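PDB 6ZZ5: SmhB from Serratia marcescens, which is one component of Smh, a tripartite alpha-pore-forming toxin, and is seen here in its soluble form, probably before insertion into a membrane. Local coordinates for residues A[22-27]-A[216-221]; A[101-106]-A[294-299]; A[192-197]-A[336-341]. All blocks are in the same frame, centred on the assembly; numbering follows the deposited sequence. Where two conformers were deposited one is given.

Contact 1: residues A[22-27]-A[216-221]; sequences IQTYCN and IAMMTA
Thr24 of helix 4-30 packs on Ile216 and Met218, which project from strand 216-221 toward the helix. The contact joins the helical bundle of this alpha-pore-forming toxin to its small mixed beta sheet. No hydrogen bond crosses it. The axes of the two segments run at 147°, and all five touching residues are buried.

The two branches of Thr24 take different partners. Its methyl CG2 lies anti to the backbone N and meets Ile216 CG2 at 3.8 Å. Its hydroxyl OG1 faces Met218, whose methyl CE lies 3.3 Å from Thr24 OG1, a tight approach. The Met218 chain is bent at its last torsion (chi3 70°), which brings CE to the hydroxyl. Met218 SD lies nearby, 3.7 Å from Thr24 OG1. The two side chains slide past each other in opposite directions. Thr24 OG1 is also hydrogen-bonded to Leu20 O one turn back, so this buried hydroxyl has a polar partner within its own helix.

Ile177 of helix 156-184 touches both Ile216 and Met218. Tyr25 lies beside the strand, and its OH is hydrogen-bonded to Gly263 O of helix 252-300. Ile216 crosses the Tyr25 side chain at about a right angle. The Ile216 methyl CD1 approaches the ring obliquely, 4.1 Å from Tyr25 CD2.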
loop_
_atom_site.group_PDB
_atom_site.type_symbol
_atom_site.label_atom_id
_atom_site.label_comp_id
_atom_site.label_asym_id
_atom_site.label_seq_id
_atom_site.Cartn_x
_atom_site.Cartn_y
_atom_site.Cartn_z
ATOM N N ILE A 22 1.173 -2.062 1.195
ATOM C CA ILE A 22 0.347 -3.242 0.822
ATOM C C ILE A 22 1.212 -4.287 0.097
ATOM O O ILE A 22 1.043 -5.488 0.373
ATOM C CB ILE A 22 -0.957 -2.865 0.069
ATOM C CG1 ILE A 22 -1.785 -4.128 -0.211
ATOM C CG2 ILE A 22 -0.725 -2.073 -1.213
ATOM C CD1 ILE A 22 -3.207 -3.842 -0.672
ATOM N N GLN A 23 2.193 -3.891 -0.720
ATOM C CA GLN A 23 3.063 -4.894 -1.387
ATOM C C GLN A 23 3.798 -5.760 -0.324
ATOM O O GLN A 23 3.762 -7.021 -0.391
ATOM C CB GLN A 23 4.113 -4.201 -2.258
ATOM C CG GLN A 23 5.106 -5.160 -2.837
ATOM C CD GLN A 23 6.060 -4.433 -3.753
ATOM O OE1 GLN A 23 6.793 -3.582 -3.314
ATOM N NE2 GLN A 23 6.089 -4.811 -5.004
ATOM N N THR A 24 4.402 -5.123 0.664
ATOM C CA THR A 24 5.104 -5.852 1.755
ATOM C C THR A 24 4.112 -6.736 2.515
ATOM O O THR A 24 4.449 -7.880 2.828
ATOM C CB THR A 24 5.788 -4.881 2.715
ATOM O OG1 THR A 24 6.662 -4.081 1.915
ATOM C CG2 THR A 24 6.596 -5.588 3.774
ATOM N N TYR A 25 2.943 -6.194 2.847
ATOM C CA TYR A 25 1.894 -6.972 3.524
ATOM C C TYR A 25 1.580 -8.231 2.733
ATOM O O TYR A 25 1.481 -9.331 3.338
ATOM C CB TYR A 25 0.659 -6.117 3.814
ATOM C CG TYR A 25 -0.136 -6.621 4.993
ATOM C CD1 TYR A 25 -0.893 -7.771 4.893
ATOM C CD2 TYR A 25 -0.144 -5.931 6.195
ATOM C CE1 TYR A 25 -1.576 -8.283 5.988
ATOM C CE2 TYR A 25 -0.827 -6.417 7.305
ATOM C CZ TYR A 25 -1.555 -7.582 7.188
ATOM O OH TYR A 25 -2.205 -7.996 8.299
ATOM N N CYS A 26 1.360 -8.080 1.424
ATOM C CA CYS A 26 1.045 -9.208 0.504
ATOM C C CYS A 26 2.184 -10.242 0.540
ATOM O O CYS A 26 1.896 -11.454 0.502
ATOM C CB CYS A 26 0.793 -8.727 -0.932
ATOM S SG CYS A 26 -0.798 -7.888 -1.075
ATOM N N ASN A 27 3.435 -9.798 0.527
ATOM C CA ASN A 27 4.601 -10.729 0.594
ATOM C C ASN A 27 4.532 -11.539 1.902
ATOM O O ASN A 27 4.881 -12.773 1.905
ATOM C CB ASN A 27 5.936 -9.971 0.465
ATOM C CG ASN A 27 6.170 -9.421 -0.914
ATOM O OD1 ASN A 27 5.708 -10.007 -1.859
ATOM N ND2 ASN A 27 6.960 -8.370 -1.012
ATOM N N ILE A 216 5.299 -7.611 9.474
ATOM C CA ILE A 216 6.143 -6.810 8.553
ATOM C C ILE A 216 6.843 -5.687 9.291
ATOM O O ILE A 216 6.273 -5.080 10.214
ATOM C CB ILE A 216 5.344 -6.266 7.354
ATOM C CG1 ILE A 216 4.219 -5.313 7.751
ATOM C CG2 ILE A 216 4.830 -7.437 6.539
ATOM C CD1 ILE A 216 3.663 -4.544 6.607
ATOM N N ALA A 217 8.030 -5.398 8.809
ATOM C CA ALA A 217 8.785 -4.181 9.157
ATOM C C ALA A 217 9.139 -3.467 7.850
ATOM O O ALA A 217 9.527 -4.133 6.838
ATOM C CB ALA A 217 10.004 -4.521 9.950
ATOM N N MET A 218 8.953 -2.160 7.877
ATOM C CA MET A 218 9.455 -1.286 6.811
ATOM C C MET A 218 10.252 -0.160 7.483
ATOM O O MET A 218 9.788 0.502 8.443
ATOM C CB MET A 218 8.299 -0.758 5.964
ATOM C CG MET A 218 7.344 -1.870 5.454
ATOM S SD MET A 218 6.151 -1.281 4.267
ATOM C CE MET A 218 7.142 -0.923 2.830
ATOM N N MET A 219 11.415 0.066 6.936
ATOM C CA MET A 219 12.366 1.049 7.447
ATOM C C MET A 219 12.940 1.778 6.254
ATOM O O MET A 219 12.641 1.393 5.139
ATOM C CB MET A 219 13.431 0.303 8.261
ATOM C CG MET A 219 12.841 -0.232 9.537
ATOM S SD MET A 219 13.728 -1.624 10.141
ATOM C CE MET A 219 13.348 -2.825 8.854
ATOM N N THR A 220 13.706 2.825 6.496
ATOM C CA THR A 220 14.385 3.628 5.456
ATOM C C THR A 220 15.895 3.374 5.534
ATOM O O THR A 220 16.430 3.018 6.604
ATOM C CB THR A 220 14.062 5.122 5.617
ATOM O OG1 THR A 220 14.442 5.504 6.935
ATOM C CG2 THR A 220 12.607 5.409 5.353
ATOM N N ALA A 221 16.561 3.484 4.393
ATOM C CA ALA A 221 18.024 3.471 4.293
ATOM C C ALA A 221 18.345 4.813 3.645
ATOM O O ALA A 221 17.613 5.168 2.675
ATOM C CB ALA A 221 18.489 2.285 3.455
#

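Contact 2: residues A[101-106]-A[294-299]; sequences QWLSAL and TLNANL
Leu299 N donates to Leu295 O at 2.8 Å. This helical turn brings both leucines toward Leu106 of the facing helix. The contact is an antiparallel helix-helix pair within the long helical bundle. It joins the start of helix 99-151 to the last turns of helix 252-300. The short axes pass 9.3 Å apart at an angle of 154°. No hydrogen bond links the two segments, and the contact is mainly apolar.

Leu299 carries one end. Its CG lies anti to the backbone N (chi1 -179°), and its branch CD2 packs against the facing helix. There Leu299 CD2 meets Leu103 CD2 at 3.7 Å. The same methyl touches Trp102 at CB, also 3.7 Å from Leu299 CD2. It is the root of Trp102 that makes this contact, as the indole leads away toward Ile89 of helix 44-92 and Met93. Asp306 and Leu309 of helix 306-319 also touch Leu299, so a third helix joins the packing at this end of the bundle. The Leu299 carbonyl oxygen is hydrogen-bonded to Lys99 NZ, a polar link back to the helix that carries Trp102.

Leu106 fills the other end. Its methyl CD1 lies over the backbone of Leu295 and Asn296, 4.0 Å from Leu295 C. Leu106 CD1 also lies 4.1 Å from Leu299 CD2, which joins the two halves. Its CB packs against Asn296 CB at 3.8 Å. Asn296 CG is anti to the backbone N (chi1 -166°) and also lies against Leu106 CB. Leu103 crosses the Asn296 side chain at about a right angle, with the Leu103 methyl CD2 3.7 Å from Asn296 OD1.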
loop_
_atom_site.group_PDB
_atom_site.type_symbol
_atom_site.label_atom_id
_atom_site.label_comp_id
_atom_site.label_asym_id
_atom_site.label_seq_id
_atom_site.Cartn_x
_atom_site.Cartn_y
_atom_site.Cartn_z
ATOM N N GLN A 101 -3.713 26.130 -33.415
ATOM C CA GLN A 101 -2.731 25.188 -32.803
ATOM C C GLN A 101 -3.022 25.008 -31.322
ATOM O O GLN A 101 -2.992 23.847 -30.844
ATOM C CB GLN A 101 -1.333 25.724 -33.057
ATOM C CG GLN A 101 -0.926 25.567 -34.513
ATOM C CD GLN A 101 0.474 26.009 -34.773
ATOM O OE1 GLN A 101 0.808 27.170 -34.594
ATOM N NE2 GLN A 101 1.282 25.082 -35.289
ATOM N N TRP A 102 -3.371 26.088 -30.618
ATOM C CA TRP A 102 -3.722 25.994 -29.177
ATOM C C TRP A 102 -4.989 25.152 -28.992
ATOM O O TRP A 102 -5.003 24.322 -28.054
ATOM C CB TRP A 102 -3.886 27.369 -28.550
ATOM C CG TRP A 102 -2.614 27.971 -28.102
ATOM C CD1 TRP A 102 -1.983 29.050 -28.651
ATOM C CD2 TRP A 102 -1.871 27.603 -26.937
ATOM N NE1 TRP A 102 -0.869 29.329 -27.930
ATOM C CE2 TRP A 102 -0.778 28.480 -26.876
ATOM C CE3 TRP A 102 -2.013 26.626 -25.966
ATOM C CZ2 TRP A 102 0.176 28.406 -25.882
ATOM C CZ3 TRP A 102 -1.077 26.562 -24.953
ATOM C CH2 TRP A 102 -0.011 27.464 -24.910
ATOM N N LEU A 103 -5.999 25.311 -29.851
ATOM C CA LEU A 103 -7.226 24.486 -29.779
ATOM C C LEU A 103 -6.833 23.013 -30.009
ATOM O O LEU A 103 -7.351 22.150 -29.300
ATOM C CB LEU A 103 -8.256 24.922 -30.834
ATOM C CG LEU A 103 -8.946 26.258 -30.546
ATOM C CD1 LEU A 103 -9.646 26.764 -31.811
ATOM C CD2 LEU A 103 -9.935 26.135 -29.367
ATOM N N SER A 104 -6.001 22.709 -31.010
ATOM C CA SER A 104 -5.627 21.290 -31.253
ATOM C C SER A 104 -4.859 20.765 -30.031
ATOM O O SER A 104 -5.153 19.644 -29.570
ATOM C CB SER A 104 -4.833 21.137 -32.523
ATOM O OG SER A 104 -5.605 21.573 -33.620
ATOM N N ALA A 105 -3.907 21.542 -29.532
ATOM C CA ALA A 105 -3.070 21.169 -28.367
ATOM C C ALA A 105 -3.991 20.839 -27.195
ATOM O O ALA A 105 -3.797 19.741 -26.567
ATOM C CB ALA A 105 -2.070 22.243 -28.011
ATOM N N LEU A 106 -4.906 21.739 -26.835
ATOM C CA LEU A 106 -5.784 21.462 -25.667
ATOM C C LEU A 106 -6.621 20.198 -25.918
ATOM O O LEU A 106 -6.778 19.414 -24.964
ATOM C CB LEU A 106 -6.656 22.664 -25.358
ATOM C CG LEU A 106 -5.843 23.867 -24.905
ATOM C CD1 LEU A 106 -6.691 25.112 -24.947
ATOM C CD2 LEU A 106 -5.256 23.647 -23.522
ATOM N N THR A 294 -12.105 22.611 -19.883
ATOM C CA THR A 294 -12.616 23.988 -19.688
ATOM C C THR A 294 -11.792 24.996 -20.502
ATOM O O THR A 294 -12.413 25.899 -21.148
ATOM C CB THR A 294 -12.731 24.336 -18.205
ATOM O OG1 THR A 294 -13.544 23.299 -17.670
ATOM C CG2 THR A 294 -13.453 25.645 -17.974
ATOM N N LEU A 295 -10.476 24.886 -20.479
ATOM C CA LEU A 295 -9.600 25.766 -21.278
ATOM C C LEU A 295 -9.983 25.661 -22.753
ATOM O O LEU A 295 -10.093 26.715 -23.440
ATOM C CB LEU A 295 -8.135 25.405 -21.041
ATOM C CG LEU A 295 -7.617 25.675 -19.619
ATOM C CD1 LEU A 295 -6.253 25.047 -19.440
ATOM C CD2 LEU A 295 -7.543 27.163 -19.282
ATOM N N ASN A 296 -10.131 24.435 -23.253
ATOM C CA ASN A 296 -10.440 24.131 -24.678
ATOM C C ASN A 296 -11.766 24.793 -25.077
ATOM O O ASN A 296 -11.795 25.518 -26.045
ATOM C CB ASN A 296 -10.471 22.608 -24.910
ATOM C CG ASN A 296 -10.438 22.291 -26.393
ATOM O OD1 ASN A 296 -10.338 23.185 -27.217
ATOM N ND2 ASN A 296 -10.359 21.030 -26.736
ATOM N N ALA A 297 -12.828 24.581 -24.298
ATOM C CA ALA A 297 -14.164 25.185 -24.506
ATOM C C ALA A 297 -14.068 26.718 -24.432
ATOM O O ALA A 297 -14.627 27.418 -25.324
ATOM C CB ALA A 297 -15.183 24.608 -23.498
ATOM N N ASN A 298 -13.311 27.237 -23.480
ATOM C CA ASN A 298 -13.230 28.693 -23.215
ATOM C C ASN A 298 -12.474 29.390 -24.351
ATOM O O ASN A 298 -12.831 30.509 -24.769
ATOM C CB ASN A 298 -12.663 28.960 -21.819
ATOM C CG ASN A 298 -13.738 28.843 -20.752
ATOM O OD1 ASN A 298 -14.907 28.812 -21.078
ATOM N ND2 ASN A 298 -13.357 28.701 -19.496
ATOM N N LEU A 299 -11.467 28.742 -24.892
ATOM C CA LEU A 299 -10.735 29.318 -26.029
ATOM C C LEU A 299 -11.635 29.310 -27.270
ATOM O O LEU A 299 -11.732 30.349 -27.955
ATOM C CB LEU A 299 -9.458 28.524 -26.249
ATOM C CG LEU A 299 -8.596 29.057 -27.390
ATOM C CD1 LEU A 299 -8.135 30.484 -27.143
ATOM C CD2 LEU A 299 -7.410 28.140 -27.595
#

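Contact 3: residues A[192-197]-A[336-341]; sequences IVTAIG and AGVVVR
A parallel beta ladder joins strand 191-196 to the short strand 339-340, which lies at the edge of the mixed sheet. Val339 bonds on both sides of Val193. Val339 N donates to Ile192 O at 2.8 Å, and the bond is almost straight (178°). Val339 O accepts from Thr194 N at 2.7 Å, with a more bent N-H...O angle of 140° and the donor tilted from the carbonyl plane. The CA of Val193 also approaches Val339 O, at 3.3 Å. One step on, Arg341 N donates to Thr194 O at 2.8 Å. A water then bridges Ile196 N and Arg341 O, carrying the link past the last direct bond.

Val193 and Val339 lie side by side on one face and point the same way, with Val193 CG2 4.1 Å from Val339 CB. Val193 CG1 also touches Arg341 CG at 3.9 Å. Thr194 and Val340 occupy the other face. Thr194 has OG1 between its backbone N and carbonyl carbon (chi1 67°), with OG1 3.6 Å from Val340 CG2. Its methyl CG2 meets Val338 CG1 at 3.7 Å, crossing that side chain at about a right angle. Thr24 and Leu20 of helix 4-30 touch Thr194 and Val338 respectively. The staggered bonding of Val339 to residues before and after Val193 is the pattern of a parallel strand pair.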
loop_
_atom_site.group_PDB
_atom_site.type_symbol
_atom_site.label_atom_id
_atom_site.label_comp_id
_atom_site.label_asym_id
_atom_site.label_seq_id
_atom_site.Cartn_x
_atom_site.Cartn_y
_atom_site.Cartn_z
ATOM N N ILE A 192 13.743 1.886 0.635
ATOM C CA ILE A 192 12.825 1.285 1.612
ATOM C C ILE A 192 13.354 -0.128 1.898
ATOM O O ILE A 192 13.647 -0.841 0.960
ATOM C CB ILE A 192 11.401 1.337 1.064
ATOM C CG1 ILE A 192 11.001 2.795 0.806
ATOM C CG2 ILE A 192 10.427 0.621 1.992
ATOM C CD1 ILE A 192 10.909 3.595 2.044
ATOM N N VAL A 193 13.519 -0.478 3.161
ATOM C CA VAL A 193 14.035 -1.806 3.587
ATOM C C VAL A 193 12.883 -2.550 4.259
ATOM O O VAL A 193 12.215 -1.909 5.161
ATOM C CB VAL A 193 15.190 -1.642 4.585
ATOM C CG1 VAL A 193 15.701 -3.005 5.020
ATOM C CG2 VAL A 193 16.312 -0.812 3.987
ATOM N N THR A 194 12.728 -3.833 3.965
ATOM C CA THR A 194 11.559 -4.617 4.431
ATOM C C THR A 194 12.044 -5.939 4.986
ATOM O O THR A 194 13.151 -6.425 4.639
ATOM C CB THR A 194 10.481 -4.822 3.346
ATOM O OG1 THR A 194 10.965 -5.659 2.298
ATOM C CG2 THR A 194 10.057 -3.528 2.721
ATOM N N ALA A 195 11.233 -6.459 5.905
ATOM C CA ALA A 195 11.484 -7.733 6.558
ATOM C C ALA A 195 10.157 -8.300 7.001
ATOM O O ALA A 195 9.211 -7.508 7.280
ATOM C CB ALA A 195 12.432 -7.550 7.712
ATOM N N ILE A 196 10.066 -9.610 6.884
ATOM C CA ILE A 196 8.854 -10.375 7.279
ATOM C C ILE A 196 9.215 -11.347 8.389
ATOM O O ILE A 196 10.232 -12.031 8.279
ATOM C CB ILE A 196 8.320 -11.061 6.007
ATOM C CG1 ILE A 196 7.720 -10.001 5.073
ATOM C CG2 ILE A 196 7.294 -12.130 6.377
ATOM C CD1 ILE A 196 7.660 -10.427 3.629
ATOM N N GLY A 197 8.400 -11.438 9.440
ATOM C CA GLY A 197 8.691 -12.385 10.520
ATOM C C GLY A 197 7.462 -12.622 11.383
ATOM O O GLY A 197 6.442 -11.965 11.184
ATOM N N ALA A 336 11.238 0.362 -7.528
ATOM C CA ALA A 336 12.049 -0.712 -8.123
ATOM C C ALA A 336 13.153 -1.154 -7.151
ATOM O O ALA A 336 13.700 -2.202 -7.339
ATOM C CB ALA A 336 12.607 -0.266 -9.458
ATOM N N GLY A 337 13.478 -0.387 -6.127
ATOM C CA GLY A 337 14.744 -0.567 -5.376
ATOM C C GLY A 337 14.492 -1.053 -3.953
ATOM O O GLY A 337 15.423 -0.998 -3.138
ATOM N N VAL A 338 13.273 -1.500 -3.638
ATOM C CA VAL A 338 12.958 -2.033 -2.271
ATOM C C VAL A 338 13.970 -3.104 -1.875
ATOM O O VAL A 338 14.252 -3.980 -2.673
ATOM C CB VAL A 338 11.516 -2.527 -2.144
ATOM C CG1 VAL A 338 11.285 -3.117 -0.753
ATOM C CG2 VAL A 338 10.536 -1.405 -2.433
ATOM N N VAL A 339 14.515 -3.003 -0.667
ATOM C CA VAL A 339 15.520 -3.940 -0.081
ATOM C C VAL A 339 14.811 -4.918 0.830
ATOM O O VAL A 339 13.946 -4.483 1.607
ATOM C CB VAL A 339 16.585 -3.129 0.669
ATOM C CG1 VAL A 339 17.557 -3.993 1.464
ATOM C CG2 VAL A 339 17.318 -2.236 -0.331
ATOM N N VAL A 340 15.036 -6.204 0.615
ATOM C CA VAL A 340 14.449 -7.278 1.471
ATOM C C VAL A 340 15.562 -7.854 2.332
ATOM O O VAL A 340 16.599 -8.219 1.782
ATOM C CB VAL A 340 13.723 -8.348 0.641
ATOM C CG1 VAL A 340 13.147 -9.447 1.502
ATOM C CG2 VAL A 340 12.622 -7.726 -0.166
ATOM N N ARG A 341 15.390 -7.818 3.635
ATOM C CA ARG A 341 16.238 -8.597 4.565
ATOM C C ARG A 341 15.520 -9.887 5.004
ATOM O O ARG A 341 14.377 -9.839 5.374
ATOM C CB ARG A 341 16.657 -7.749 5.759
ATOM C CG ARG A 341 17.383 -6.488 5.333
ATOM C CD ARG A 341 18.466 -6.201 6.291
ATOM N NE ARG A 341 19.217 -5.042 5.879
ATOM C CZ ARG A 341 19.973 -4.350 6.713
ATOM N NH1 ARG A 341 20.007 -4.649 8.004
ATOM N NH2 ARG A 341 20.660 -3.326 6.256
HETATM O O HOH W 1 11.945 -10.693 5.046
#

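In the fold
Contacts 1 and 3 meet at one sheet, with centres 6 Å apart. Strands 216-221 and 191-196 are antiparallel neighbours in it, joined by Met219 N to Val193 O and Ala217 N to Ala195 O. Contact 1 is buried between helix and sheet and is made mainly by side chains. Contact 3 is partly buried, extends the sheet to an edge strand, and is held by backbone hydrogen bonds with side-chain contacts. Contact 2 is largely buried, but its centre is 44 Å from that of contact 1, at a far end of the bundle. It joins two helices mainly through leucine packing. Helix 252-300 links these regions: it forms half of contact 2 and touches Tyr25 of contact 1.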